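PDB 5FLY: ferrichrome ABC transporter substrate-binding protein from Staphylococcus pseudintermedius, which binds iron-loaded ferrichrome siderophores as a class III solute-binding protein and presumably hands them to an ABC transporter for iron uptake. Local coordinates for the 2,5,8,11,14,17,20,23-octaoxapentacosan-25-ol site. Coordinates in Å, arbitrary orientation; residue numbers count along the deposited sequence, not the author numbering.

The 2,5,8,11,14,17,20,23-octaoxapentacosan-25-ol site. Residues 34, 108, 162, 164, 169, 171, 175, 177, 203, 258-260. With 7PG (2,5,8,11,14,17,20,23-octaoxapentacosan-25-ol), chain B.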
ATOM      1  N   THR A  34       3.288  -4.531   4.839  1.00  7.63           N
ATOM      2  CA  THR A  34       2.259  -3.506   4.781  1.00  7.12           C
ATOM      3  C   THR A  34       2.229  -2.624   6.027  1.00  7.39           C
ATOM      4  O   THR A  34       2.008  -1.420   5.908  1.00  8.11           O
ATOM      5  CB  THR A  34       0.878  -4.160   4.567  1.00  8.53           C
ATOM      6  OG1 THR A  34       0.891  -4.817   3.286  1.00  9.77           O
ATOM      7  CG2 THR A  34      -0.243  -3.143   4.630  1.00  7.29           C
ATOM      8  N   TYR A 108      -5.950  -7.918   5.583  1.00  7.85           N
ATOM      9  CA  TYR A 108      -5.572  -6.630   5.003  1.00  8.33           C
ATOM     10  C   TYR A 108      -6.767  -5.813   4.496  1.00  9.07           C
ATOM     11  O   TYR A 108      -6.917  -4.628   4.822  1.00  8.97           O
ATOM     12  CB  TYR A 108      -4.588  -6.841   3.852  1.00  7.52           C
ATOM     13  CG  TYR A 108      -4.416  -5.583   3.045  1.00  8.18           C
ATOM     14  CD1 TYR A 108      -3.658  -4.542   3.542  1.00  6.86           C
ATOM     15  CD2 TYR A 108      -5.057  -5.416   1.818  1.00  8.14           C
ATOM     16  CE1 TYR A 108      -3.514  -3.371   2.845  1.00  7.76           C
ATOM     17  CE2 TYR A 108      -4.928  -4.236   1.107  1.00  9.10           C
ATOM     18  CZ  TYR A 108      -4.150  -3.219   1.630  1.00  7.93           C
ATOM     19  OH  TYR A 108      -3.991  -2.038   0.947  1.00  7.07           O
ATOM     20  N   GLU A 162       0.164  -2.551 -13.365  1.00  8.40           N
ATOM     21  CA  GLU A 162       1.517  -2.939 -12.964  1.00  7.75           C
ATOM     22  C   GLU A 162       2.030  -4.061 -13.845  1.00  8.77           C
ATOM     23  O   GLU A 162       1.343  -5.062 -14.061  1.00  7.92           O
ATOM     24  CB  GLU A 162       1.581  -3.379 -11.498  1.00  8.77           C
ATOM     25  CG  GLU A 162       2.963  -3.918 -11.106  1.00  9.82           C
ATOM     26  CD  GLU A 162       3.136  -4.151  -9.620  1.00 10.41           C
ATOM     27  OE1 GLU A 162       2.134  -4.070  -8.863  1.00 10.38           O
ATOM     28  OE2 GLU A 162       4.286  -4.414  -9.210  1.00 10.46           O
ATOM     29  N   PHE A 164       4.536  -6.897 -13.870  1.00  8.46           N
ATOM     30  CA  PHE A 164       5.230  -7.703 -12.879  1.00  9.79           C
ATOM     31  C   PHE A 164       5.291  -9.158 -13.320  1.00 10.45           C
ATOM     32  O   PHE A 164       4.261  -9.759 -13.613  1.00 10.07           O
ATOM     33  CB  PHE A 164       4.539  -7.606 -11.517  1.00  9.70           C
ATOM     34  CG  PHE A 164       5.205  -8.430 -10.459  1.00 10.63           C
ATOM     35  CD1 PHE A 164       6.314  -7.949  -9.795  1.00 11.28           C
ATOM     36  CD2 PHE A 164       4.736  -9.703 -10.146  1.00 11.03           C
ATOM     37  CE1 PHE A 164       6.946  -8.706  -8.833  1.00 12.19           C
ATOM     38  CE2 PHE A 164       5.368 -10.467  -9.169  1.00 10.77           C
ATOM     39  CZ  PHE A 164       6.466  -9.963  -8.514  1.00 11.42           C
ATOM     40  N   TYR A 169      -1.229  -6.352 -13.941  1.00  8.52           N
ATOM     41  CA  TYR A 169      -2.209  -6.221 -12.867  1.00  8.87           C
ATOM     42  C   TYR A 169      -2.876  -4.846 -12.905  1.00  8.50           C
ATOM     43  O   TYR A 169      -2.273  -3.895 -13.368  1.00  9.31           O
ATOM     44  CB  TYR A 169      -1.531  -6.465 -11.517  1.00  9.80           C
ATOM     45  CG  TYR A 169      -0.932  -7.855 -11.467  1.00  9.33           C
ATOM     46  CD1 TYR A 169      -1.707  -8.943 -11.088  1.00 10.56           C
ATOM     47  CD2 TYR A 169       0.380  -8.081 -11.853  1.00 10.32           C
ATOM     48  CE1 TYR A 169      -1.186 -10.213 -11.061  1.00 11.94           C
ATOM     49  CE2 TYR A 169       0.911  -9.356 -11.845  1.00 10.06           C
ATOM     50  CZ  TYR A 169       0.121 -10.417 -11.442  1.00 12.02           C
ATOM     51  OH  TYR A 169       0.640 -11.697 -11.417  1.00 15.00           O
ATOM     52  N   TYR A 171      -5.517  -2.222 -10.305  1.00  7.26           N
ATOM     53  CA  TYR A 171      -5.873  -2.097  -8.881  1.00  7.19           C
ATOM     54  C   TYR A 171      -7.166  -1.366  -8.588  1.00  7.55           C
ATOM     55  O   TYR A 171      -7.597  -0.493  -9.348  1.00  7.23           O
ATOM     56  CB  TYR A 171      -4.706  -1.430  -8.147  1.00  7.08           C
ATOM     57  CG  TYR A 171      -3.491  -2.292  -8.290  1.00  8.72           C
ATOM     58  CD1 TYR A 171      -3.408  -3.496  -7.607  1.00  9.56           C
ATOM     59  CD2 TYR A 171      -2.472  -1.964  -9.177  1.00  8.23           C
ATOM     60  CE1 TYR A 171      -2.327  -4.333  -7.768  1.00  9.44           C
ATOM     61  CE2 TYR A 171      -1.386  -2.798  -9.343  1.00  8.59           C
ATOM     62  CZ  TYR A 171      -1.320  -3.983  -8.629  1.00  9.65           C
ATOM     63  OH  TYR A 171      -0.260  -4.842  -8.768  1.00 10.57           O
ATOM     64  N   TRP A 175      -5.142  -0.806  -2.857  1.00  6.78           N
ATOM     65  CA  TRP A 175      -4.202  -1.922  -2.964  1.00  6.80           C
ATOM     66  C   TRP A 175      -2.780  -1.447  -3.279  1.00  7.84           C
ATOM     67  O   TRP A 175      -2.019  -2.121  -3.972  1.00  6.98           O
ATOM     68  CB  TRP A 175      -4.689  -2.920  -4.014  1.00  7.18           C
ATOM     69  CG  TRP A 175      -4.369  -4.328  -3.616  1.00  8.03           C
ATOM     70  CD1 TRP A 175      -3.238  -5.026  -3.910  1.00 11.27           C
ATOM     71  CD2 TRP A 175      -5.171  -5.187  -2.796  1.00  8.06           C
ATOM     72  NE1 TRP A 175      -3.294  -6.281  -3.338  1.00 12.50           N
ATOM     73  CE2 TRP A 175      -4.471  -6.403  -2.654  1.00 10.06           C
ATOM     74  CE3 TRP A 175      -6.422  -5.056  -2.197  1.00  7.37           C
ATOM     75  CZ2 TRP A 175      -4.979  -7.475  -1.924  1.00  9.80           C
ATOM     76  CZ3 TRP A 175      -6.926  -6.122  -1.481  1.00  9.74           C
ATOM     77  CH2 TRP A 175      -6.198  -7.310  -1.343  1.00  9.63           C
ATOM     78  N   ARG A 177       0.285   0.801  -4.894  1.00  9.82           N
ATOM     79  CA  ARG A 177       0.628   1.257  -6.231  1.00  9.35           C
ATOM     80  C   ARG A 177       0.031   2.629  -6.537  1.00 10.25           C
ATOM     81  O   ARG A 177      -0.295   2.928  -7.682  1.00 10.63           O
ATOM     82  CB  ARG A 177       0.178   0.232  -7.276  1.00 10.12           C
ATOM     83  CG  ARG A 177       0.920  -1.080  -7.199  1.00 10.17           C
ATOM     84  CD  ARG A 177       0.326  -2.024  -6.172  1.00  9.93           C
ATOM     85  NE  ARG A 177       0.985  -3.328  -6.221  1.00 12.70           N
ATOM     86  CZ  ARG A 177       0.918  -4.241  -5.259  1.00 13.64           C
ATOM     87  NH1 ARG A 177       0.225  -4.015  -4.154  1.00 13.27           N
ATOM     88  NH2 ARG A 177       1.558  -5.390  -5.408  1.00 13.76           N
ATOM     89  N   TRP A 203      -8.196  -6.028  -6.576  1.00  8.33           N
ATOM     90  CA  TRP A 203      -7.202  -5.982  -7.632  1.00  9.19           C
ATOM     91  C   TRP A 203      -7.557  -7.058  -8.629  1.00  9.06           C
ATOM     92  O   TRP A 203      -8.375  -7.935  -8.329  1.00  8.19           O
ATOM     93  CB  TRP A 203      -5.805  -6.241  -7.083  1.00  7.37           C
ATOM     94  CG  TRP A 203      -5.706  -7.622  -6.485  1.00  8.96           C
ATOM     95  CD1 TRP A 203      -6.047  -7.992  -5.217  1.00  9.16           C
ATOM     96  CD2 TRP A 203      -5.269  -8.810  -7.148  1.00  8.52           C
ATOM     97  NE1 TRP A 203      -5.843  -9.345  -5.046  1.00  9.77           N
ATOM     98  CE2 TRP A 203      -5.355  -9.866  -6.215  1.00 10.17           C
ATOM     99  CE3 TRP A 203      -4.795  -9.085  -8.433  1.00  9.87           C
ATOM    100  CZ2 TRP A 203      -4.996 -11.177  -6.535  1.00 11.44           C
ATOM    101  CZ3 TRP A 203      -4.425 -10.385  -8.744  1.00 12.92           C
ATOM    102  CH2 TRP A 203      -4.537 -11.416  -7.798  1.00 11.64           C
ATOM    103  N   TRP A 258       4.661   0.208  -4.135  1.00  8.50           N
ATOM    104  CA  TRP A 258       3.873  -0.936  -3.665  1.00 10.95           C
ATOM    105  C   TRP A 258       3.081  -0.654  -2.393  1.00  9.64           C
ATOM    106  O   TRP A 258       1.963  -1.147  -2.244  1.00 10.43           O
ATOM    107  CB  TRP A 258       4.751  -2.153  -3.395  1.00 11.15           C
ATOM    108  CG  TRP A 258       5.205  -2.875  -4.613  1.00 11.13           C
ATOM    109  CD1 TRP A 258       4.499  -3.071  -5.766  1.00 10.56           C
ATOM    110  CD2 TRP A 258       6.485  -3.477  -4.809  1.00 11.79           C
ATOM    111  NE1 TRP A 258       5.268  -3.767  -6.672  1.00 12.00           N
ATOM    112  CE2 TRP A 258       6.492  -4.027  -6.105  1.00 11.82           C
ATOM    113  CE3 TRP A 258       7.634  -3.609  -4.008  1.00 14.64           C
ATOM    114  CZ2 TRP A 258       7.596  -4.698  -6.621  1.00 13.49           C
ATOM    115  CZ3 TRP A 258       8.737  -4.279  -4.532  1.00 15.29           C
ATOM    116  CH2 TRP A 258       8.706  -4.811  -5.822  1.00 14.10           C
ATOM    117  N   TYR A 259       3.669   0.091  -1.462  1.00  8.00           N
ATOM    118  CA  TYR A 259       3.112   0.197  -0.106  1.00  9.00           C
ATOM    119  C   TYR A 259       2.193   1.420   0.086  1.00  8.99           C
ATOM    120  O   TYR A 259       2.082   2.271  -0.798  1.00  9.41           O
ATOM    121  CB  TYR A 259       4.277   0.178   0.905  1.00 10.31           C
ATOM    122  CG  TYR A 259       4.972  -1.167   0.850  1.00  9.64           C
ATOM    123  CD1 TYR A 259       4.369  -2.281   1.407  1.00 11.52           C
ATOM    124  CD2 TYR A 259       6.178  -1.338   0.185  1.00  9.70           C
ATOM    125  CE1 TYR A 259       4.956  -3.529   1.339  1.00 13.81           C
ATOM    126  CE2 TYR A 259       6.775  -2.598   0.105  1.00 10.98           C
ATOM    127  CZ  TYR A 259       6.149  -3.682   0.682  1.00 13.08           C
ATOM    128  OH  TYR A 259       6.716  -4.936   0.616  1.00 13.18           O
ATOM    129  N   ASN A 260       1.506   1.483   1.229  1.00 10.34           N
ATOM    130  CA  ASN A 260       0.597   2.592   1.516  1.00  9.56           C
ATOM    131  C   ASN A 260       0.750   3.112   2.945  1.00  7.47           C
ATOM    132  O   ASN A 260      -0.172   3.684   3.508  1.00  7.29           O
ATOM    133  CB  ASN A 260      -0.873   2.195   1.233  1.00 10.73           C
ATOM    134  CG  ASN A 260      -1.371   1.006   2.065  1.00 10.21           C
ATOM    135  OD1 ASN A 260      -0.732   0.555   3.011  1.00  8.96           O
ATOM    136  ND2 ASN A 260      -2.546   0.499   1.699  1.00 12.53           N
TER
HETATM  137  C2  7PG B1295       4.681  -6.723  -2.908  1.00 40.77           C
HETATM  138  O1  7PG B1295       5.380  -6.846  -4.116  1.00 42.64           O
HETATM  139  C3  7PG B1295       4.549  -6.865  -5.240  1.00 40.90           C
HETATM  140  C4  7PG B1295       4.363  -8.299  -5.729  1.00 43.06           C
HETATM  141  O2  7PG B1295       3.853  -8.323  -7.035  1.00 46.21           O
HETATM  142  C5  7PG B1295       2.685  -7.578  -7.220  1.00 41.44           C
HETATM  143  C6  7PG B1295       1.738  -8.256  -8.205  1.00 39.74           C
HETATM  144  O3  7PG B1295       0.412  -8.010  -7.819  1.00 39.09           O
HETATM  145  C7  7PG B1295      -0.134  -8.890  -6.875  1.00 36.54           C
HETATM  146  C8  7PG B1295      -1.438  -8.298  -6.333  1.00 36.60           C
HETATM  147  O4  7PG B1295      -1.984  -9.052  -5.280  1.00 39.19           O
HETATM  148  C9  7PG B1295      -1.146  -9.200  -4.176  1.00 41.26           C
HETATM  149  C10 7PG B1295      -1.897  -9.387  -2.855  1.00 42.84           C
HETATM  150  O5  7PG B1295      -1.094  -8.812  -1.855  1.00 45.83           O
HETATM  151  C11 7PG B1295      -1.675  -8.578  -0.601  1.00 44.30           C
HETATM  152  C12 7PG B1295      -0.877  -7.490   0.125  1.00 41.54           C
HETATM  153  O6  7PG B1295      -1.691  -6.373   0.385  1.00 41.35           O
HETATM  154  C13 7PG B1295      -1.596  -5.284  -0.493  1.00 39.58           C
HETATM  155  C14 7PG B1295      -0.248  -4.590  -0.326  1.00 38.24           C
HETATM  156  O7  7PG B1295      -0.456  -3.207  -0.337  1.00 43.04           O
HETATM  157  C15 7PG B1295       0.476  -2.459   0.399  1.00 43.85           C
HETATM  158  O   HOH W   1       0.050  -6.540  -2.844  1.00 23.39           O
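Glu162 OE1, a carboxylate oxygen, accepts from two donors in the pocket, probably the ferrichrome cleft, of this class III solute-binding protein. Arg177 NE bonds to the syn lone pair of Glu162 OE1 at 3.0 Å, close to the guanidinium plane, as a salt bridge; the Tyr171 hydroxyl OH meets OE1 at 2.5 Å from above the carboxylate plane. The other oxygen, OE2, takes the indole N-H of Trp258 on its syn lone pair, NE1 to OE2 2.8 Å and almost straight (173° at H). An extended Glu162 chain (chi2 171°) carries the carboxylate to these donors, which together fix its rotation and probably favour the charged form. Arg177, bent at chi2 (84°), lies with its guanidinium between Tyr171 and Trp258; NH1 donates to the Trp175 carbonyl O at 2.9 Å from above the carbonyl plane. NH1 and NH2 both bond to water 1, whose O lies 2.7 Å from ether O5 of 7PG, bridging arginine and polyether. This poorly ordered polyether, probably left from purification or crystallisation, curls around the arginine where ferrichrome would be expected. Aromatic faces line its curve: O2 sits over the centre of Phe164, O4 over Trp203 and O6 over Tyr108, while C3 packs on the five-membered ring of Trp258, 3.6 Å from its centroid. Trp175 offers one face to C13 and its edge to C10; its opposite face rests against Trp203 CD1. Tyr171 OH reaches O3 weakly, and Tyr169 turns a face toward that ether oxygen.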